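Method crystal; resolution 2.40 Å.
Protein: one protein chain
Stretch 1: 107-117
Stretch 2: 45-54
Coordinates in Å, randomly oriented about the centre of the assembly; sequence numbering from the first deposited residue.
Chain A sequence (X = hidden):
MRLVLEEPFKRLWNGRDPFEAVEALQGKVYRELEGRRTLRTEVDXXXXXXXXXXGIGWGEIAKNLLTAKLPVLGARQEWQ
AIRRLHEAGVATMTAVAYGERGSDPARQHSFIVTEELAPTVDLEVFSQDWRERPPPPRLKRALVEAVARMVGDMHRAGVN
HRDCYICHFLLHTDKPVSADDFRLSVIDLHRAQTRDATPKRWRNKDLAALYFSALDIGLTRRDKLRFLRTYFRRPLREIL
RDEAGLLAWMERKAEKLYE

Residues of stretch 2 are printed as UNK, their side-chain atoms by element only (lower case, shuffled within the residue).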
# COMPACT_ATOMS: atom_id res chain seq x y z
N ARG A 107 -5.36 2.10 32.64
CA ARG A 107 -5.89 3.44 32.40
C ARG A 107 -4.75 4.45 32.54
O ARG A 107 -4.63 5.15 33.54
CB ARG A 107 -7.05 3.72 33.36
CG ARG A 107 -8.20 2.74 33.22
CD ARG A 107 -9.42 3.18 34.03
NE ARG A 107 -10.64 2.50 33.59
CZ ARG A 107 -11.84 2.63 34.18
NH1 ARG A 107 -11.99 3.41 35.24
NH2 ARG A 107 -12.88 1.96 33.70
N GLN A 108 -3.91 4.51 31.51
CA GLN A 108 -2.74 5.38 31.46
C GLN A 108 -3.09 6.72 30.80
O GLN A 108 -3.98 6.80 29.96
CB GLN A 108 -1.61 4.71 30.66
CG GLN A 108 -0.98 3.47 31.29
CD GLN A 108 0.12 3.83 32.28
OE1 GLN A 108 1.03 4.59 31.96
NE2 GLN A 108 0.01 3.30 33.49
N HIS A 109 -2.35 7.76 31.17
CA HIS A 109 -2.34 9.02 30.44
C HIS A 109 -1.17 8.98 29.46
O HIS A 109 -0.02 8.88 29.88
CB HIS A 109 -2.22 10.21 31.41
CG HIS A 109 -2.09 11.55 30.73
ND1 HIS A 109 -1.49 12.63 31.34
CD2 HIS A 109 -2.51 11.99 29.52
CE1 HIS A 109 -1.53 13.68 30.53
NE2 HIS A 109 -2.14 13.31 29.42
N SER A 110 -1.45 9.06 28.16
CA SER A 110 -0.35 8.98 27.21
C SER A 110 -0.44 10.07 26.16
O SER A 110 -1.47 10.70 25.96
CB SER A 110 -0.29 7.62 26.51
OG SER A 110 -1.28 7.54 25.50
N PHE A 111 0.67 10.25 25.46
CA PHE A 111 0.74 11.19 24.36
C PHE A 111 1.82 10.73 23.38
O PHE A 111 2.77 10.03 23.76
CB PHE A 111 1.05 12.60 24.84
CG PHE A 111 2.44 12.78 25.37
CD1 PHE A 111 3.48 13.18 24.53
CD2 PHE A 111 2.72 12.56 26.71
CE1 PHE A 111 4.77 13.35 25.01
CE2 PHE A 111 4.00 12.74 27.21
CZ PHE A 111 5.04 13.12 26.35
N ILE A 112 1.67 11.15 22.14
CA ILE A 112 2.71 10.98 21.14
C ILE A 112 2.59 12.11 20.13
O ILE A 112 1.50 12.40 19.64
CB ILE A 112 2.64 9.59 20.46
CG1 ILE A 112 3.71 9.44 19.40
CG2 ILE A 112 1.27 9.33 19.86
CD1 ILE A 112 3.69 8.06 18.76
N VAL A 113 3.72 12.71 19.80
CA VAL A 113 3.80 13.79 18.82
C VAL A 113 4.64 13.30 17.64
O VAL A 113 5.82 12.96 17.82
CB VAL A 113 4.42 15.04 19.43
CG1 VAL A 113 4.44 16.14 18.40
CG2 VAL A 113 3.67 15.43 20.68
N THR A 114 4.06 13.32 16.44
CA THR A 114 4.71 12.94 15.19
C THR A 114 4.93 14.17 14.32
O THR A 114 4.08 15.06 14.26
CB THR A 114 3.88 11.92 14.40
OG1 THR A 114 2.62 12.51 14.03
CG2 THR A 114 3.63 10.67 15.23
N GLU A 115 6.05 14.19 13.61
CA GLU A 115 6.31 15.21 12.61
C GLU A 115 5.30 15.14 11.48
O GLU A 115 4.78 14.07 11.13
CB GLU A 115 7.71 15.07 12.03
CG GLU A 115 8.83 15.52 12.94
CD GLU A 115 10.21 15.27 12.33
OE1 GLU A 115 10.31 14.56 11.30
OE2 GLU A 115 11.21 15.79 12.87
N GLU A 116 5.02 16.30 10.89
CA GLU A 116 4.19 16.34 9.70
C GLU A 116 5.00 15.91 8.48
O GLU A 116 6.19 16.22 8.36
CB GLU A 116 3.63 17.74 9.47
CG GLU A 116 2.57 17.78 8.39
CD GLU A 116 1.94 19.16 8.23
OE1 GLU A 116 2.70 20.15 8.20
OE2 GLU A 116 0.69 19.23 8.13
N LEU A 117 4.35 15.18 7.59
CA LEU A 117 4.93 14.81 6.32
C LEU A 117 4.32 15.69 5.24
O LEU A 117 3.10 15.64 5.01
CB LEU A 117 4.67 13.33 6.02
CG LEU A 117 5.30 12.43 7.07
CD1 LEU A 117 4.49 11.17 7.18
CD2 LEU A 117 6.75 12.14 6.72
N UNK A 45 7.70 26.79 12.81
CA UNK A 45 7.01 26.58 11.55
C UNK A 45 7.03 25.17 11.01
O UNK A 45 6.60 24.96 9.87
N UNK A 46 7.51 24.18 11.77
CA UNK A 46 7.63 22.83 11.23
C UNK A 46 6.26 22.17 11.07
O UNK A 46 5.88 21.78 9.96
c UNK A 46 12.20 23.73 9.49
c UNK A 46 10.00 22.40 12.20
c UNK A 46 8.54 21.96 12.11
n UNK A 46 12.91 24.84 9.35
n UNK A 46 11.54 23.49 10.62
n UNK A 46 12.16 22.85 8.50
c UNK A 46 10.73 22.29 10.87
N UNK A 47 5.51 22.03 12.15
CA UNK A 47 4.27 21.28 12.05
C UNK A 47 4.39 19.86 12.56
O UNK A 47 5.18 19.06 12.07
N UNK A 48 3.59 19.55 13.58
CA UNK A 48 3.60 18.26 14.24
C UNK A 48 2.18 17.93 14.65
O UNK A 48 1.39 18.83 14.95
c UNK A 48 5.90 18.73 15.31
c UNK A 48 7.49 20.53 14.99
c UNK A 48 6.19 20.08 15.15
c UNK A 48 8.53 19.63 15.01
c UNK A 48 4.49 18.25 15.49
o UNK A 48 9.83 20.08 14.86
c UNK A 48 6.97 17.84 15.35
c UNK A 48 8.27 18.28 15.19
N UNK A 49 1.86 16.65 14.68
CA UNK A 49 0.55 16.20 15.14
C UNK A 49 0.69 15.68 16.56
O UNK A 49 1.65 14.96 16.87
c UNK A 49 -0.96 16.69 10.30
c UNK A 49 -0.03 15.15 14.21
c UNK A 49 -1.48 16.47 12.63
c UNK A 49 -0.35 15.68 12.83
c UNK A 49 -1.78 16.97 11.38
c UNK A 49 0.49 15.40 11.75
c UNK A 49 0.19 15.90 10.48
N UNK A 50 -0.22 16.09 17.43
CA UNK A 50 -0.20 15.77 18.85
C UNK A 50 -1.38 14.86 19.12
O UNK A 50 -2.53 15.24 18.87
c UNK A 50 0.96 17.89 19.50
c UNK A 50 -0.26 17.03 19.72
c UNK A 50 -0.41 16.64 21.19
N UNK A 51 -1.11 13.66 19.63
CA UNK A 51 -2.16 12.71 19.97
C UNK A 51 -2.05 12.43 21.46
O UNK A 51 -1.02 11.94 21.93
c UNK A 51 -2.42 11.63 17.65
c UNK A 51 -2.03 11.44 19.13
c UNK A 51 -1.59 10.78 16.69
c UNK A 51 -0.47 11.61 16.04
n UNK A 51 0.31 10.91 14.94
N UNK A 52 -3.11 12.75 22.20
CA UNK A 52 -3.15 12.60 23.65
C UNK A 52 -4.29 11.66 24.01
O UNK A 52 -5.41 11.83 23.54
c UNK A 52 -3.52 13.74 25.86
c UNK A 52 -2.56 16.35 24.41
c UNK A 52 -2.21 14.90 24.07
c UNK A 52 -3.35 13.95 24.37
N UNK A 53 -4.00 10.67 24.86
CA UNK A 53 -5.00 9.75 25.37
C UNK A 53 -4.99 9.95 26.88
O UNK A 53 -3.92 10.02 27.48
n UNK A 53 -4.90 7.42 22.61
c UNK A 53 -4.68 8.30 24.98
c UNK A 53 -3.08 8.59 22.93
c UNK A 53 -4.25 7.45 21.46
c UNK A 53 -4.20 8.13 23.56
n UNK A 53 -3.15 8.16 21.62
N UNK A 54 -6.16 10.11 27.48
CA UNK A 54 -6.20 10.33 28.92
C UNK A 54 -7.28 9.51 29.60
O UNK A 54 -7.36 8.29 29.41
c UNK A 54 -6.66 13.59 31.05
c UNK A 54 -6.20 12.15 30.70
c UNK A 54 -6.39 11.82 29.23
n UNK A 54 -8.04 13.87 30.67
c UNK A 54 -9.10 13.73 31.47
n UNK A 54 -8.96 13.30 32.71
n UNK A 54 -10.32 14.02 31.01

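Position 45 has backbone atoms alone, with nothing of the other stretch near it; its phi of 70° favours the residue without a side chain, Gly45. Position 46 carries three carbons, a nitrogen, then a carbon bearing two more nitrogens: a guanidinium on an exposed arm whose end leads away from the partner strand. This is Arg46.

Position 47 again lacks side-chain atoms, and here the contact itself agrees. Its phi and psi of 100° and 120° would jam a CB against the preceding carbonyl, and an ideal CB would lie 2.9 Å from Glu116 OE1, a clash. Gly47 keeps the space open, while its O accepts a hydrogen bond from Glu116 N at 3.0 Å.

Position 48 shows one carbon, then a six-carbon ring bearing an oxygen, beside Val113 and Glu115, which makes it Tyr48. Its CB packs 3.6 Å from Val113 CG1, and its ring atom CE2 lies 3.6 Å from Glu115 CG. Position 49 has one carbon and a bare six-carbon ring, on the other face of the sheet, with Thr114 OG1 at the ring edge and the aliphatic part of Glu116 close by: Phe49, whose CE2 is 3.7 Å from Glu116 CG.

Position 50 is one carbon carrying two, a short beta-branched group beside Val113. It is Val50, whose CG2 lies 3.8 Å from Val113 CG2. Position 51 is four carbons in a row ending in a nitrogen, which comes within bonding reach of the Thr114 hydroxyl: Lys51, whose NZ donates a hydrogen bond to Thr114 OG1 at 3.0 Å.

Position 52 has four carbons, forked at the first, with one arm two carbons long, lying beside Phe111: Ile52. Its CG1 is 4.1 Å from Phe111 CB. At position 53 one carbon leads to a five-membered ring of three carbons and two nitrogens beside Ser110: His53, with CD2 3.3 Å from Ser110 OG. Position 54 has three carbons, a nitrogen, then a carbon with two more nitrogens, its carbons starting beside the His109 ring; Arg54 sends its end away, yet its CG makes an off-centre CH-pi contact with that His109 ring, 4.3 Å from the centroid.

The rule is antiparallel pairing with alternating faces. Backbone hydrogen bonds run both ways in the pairs Ser110–His53, Ile112–Lys51 and Thr114–Phe49, whose side chains share one face; Phe111–Ile52, Val113–Val50 and Glu115–Tyr48 put theirs on the other. The backbone sets the register, apolar packing fills the second face between Phe111 and Tyr48, and the lysine–threonine bond adds a polar link on the first. Just beyond the paired strands, the bond from Glu116 N to Gly47 O extends the ladder. The two stretches together bury 837 Å², both sides summed.

Stretch 2 45-54: GRGYFVKIHR
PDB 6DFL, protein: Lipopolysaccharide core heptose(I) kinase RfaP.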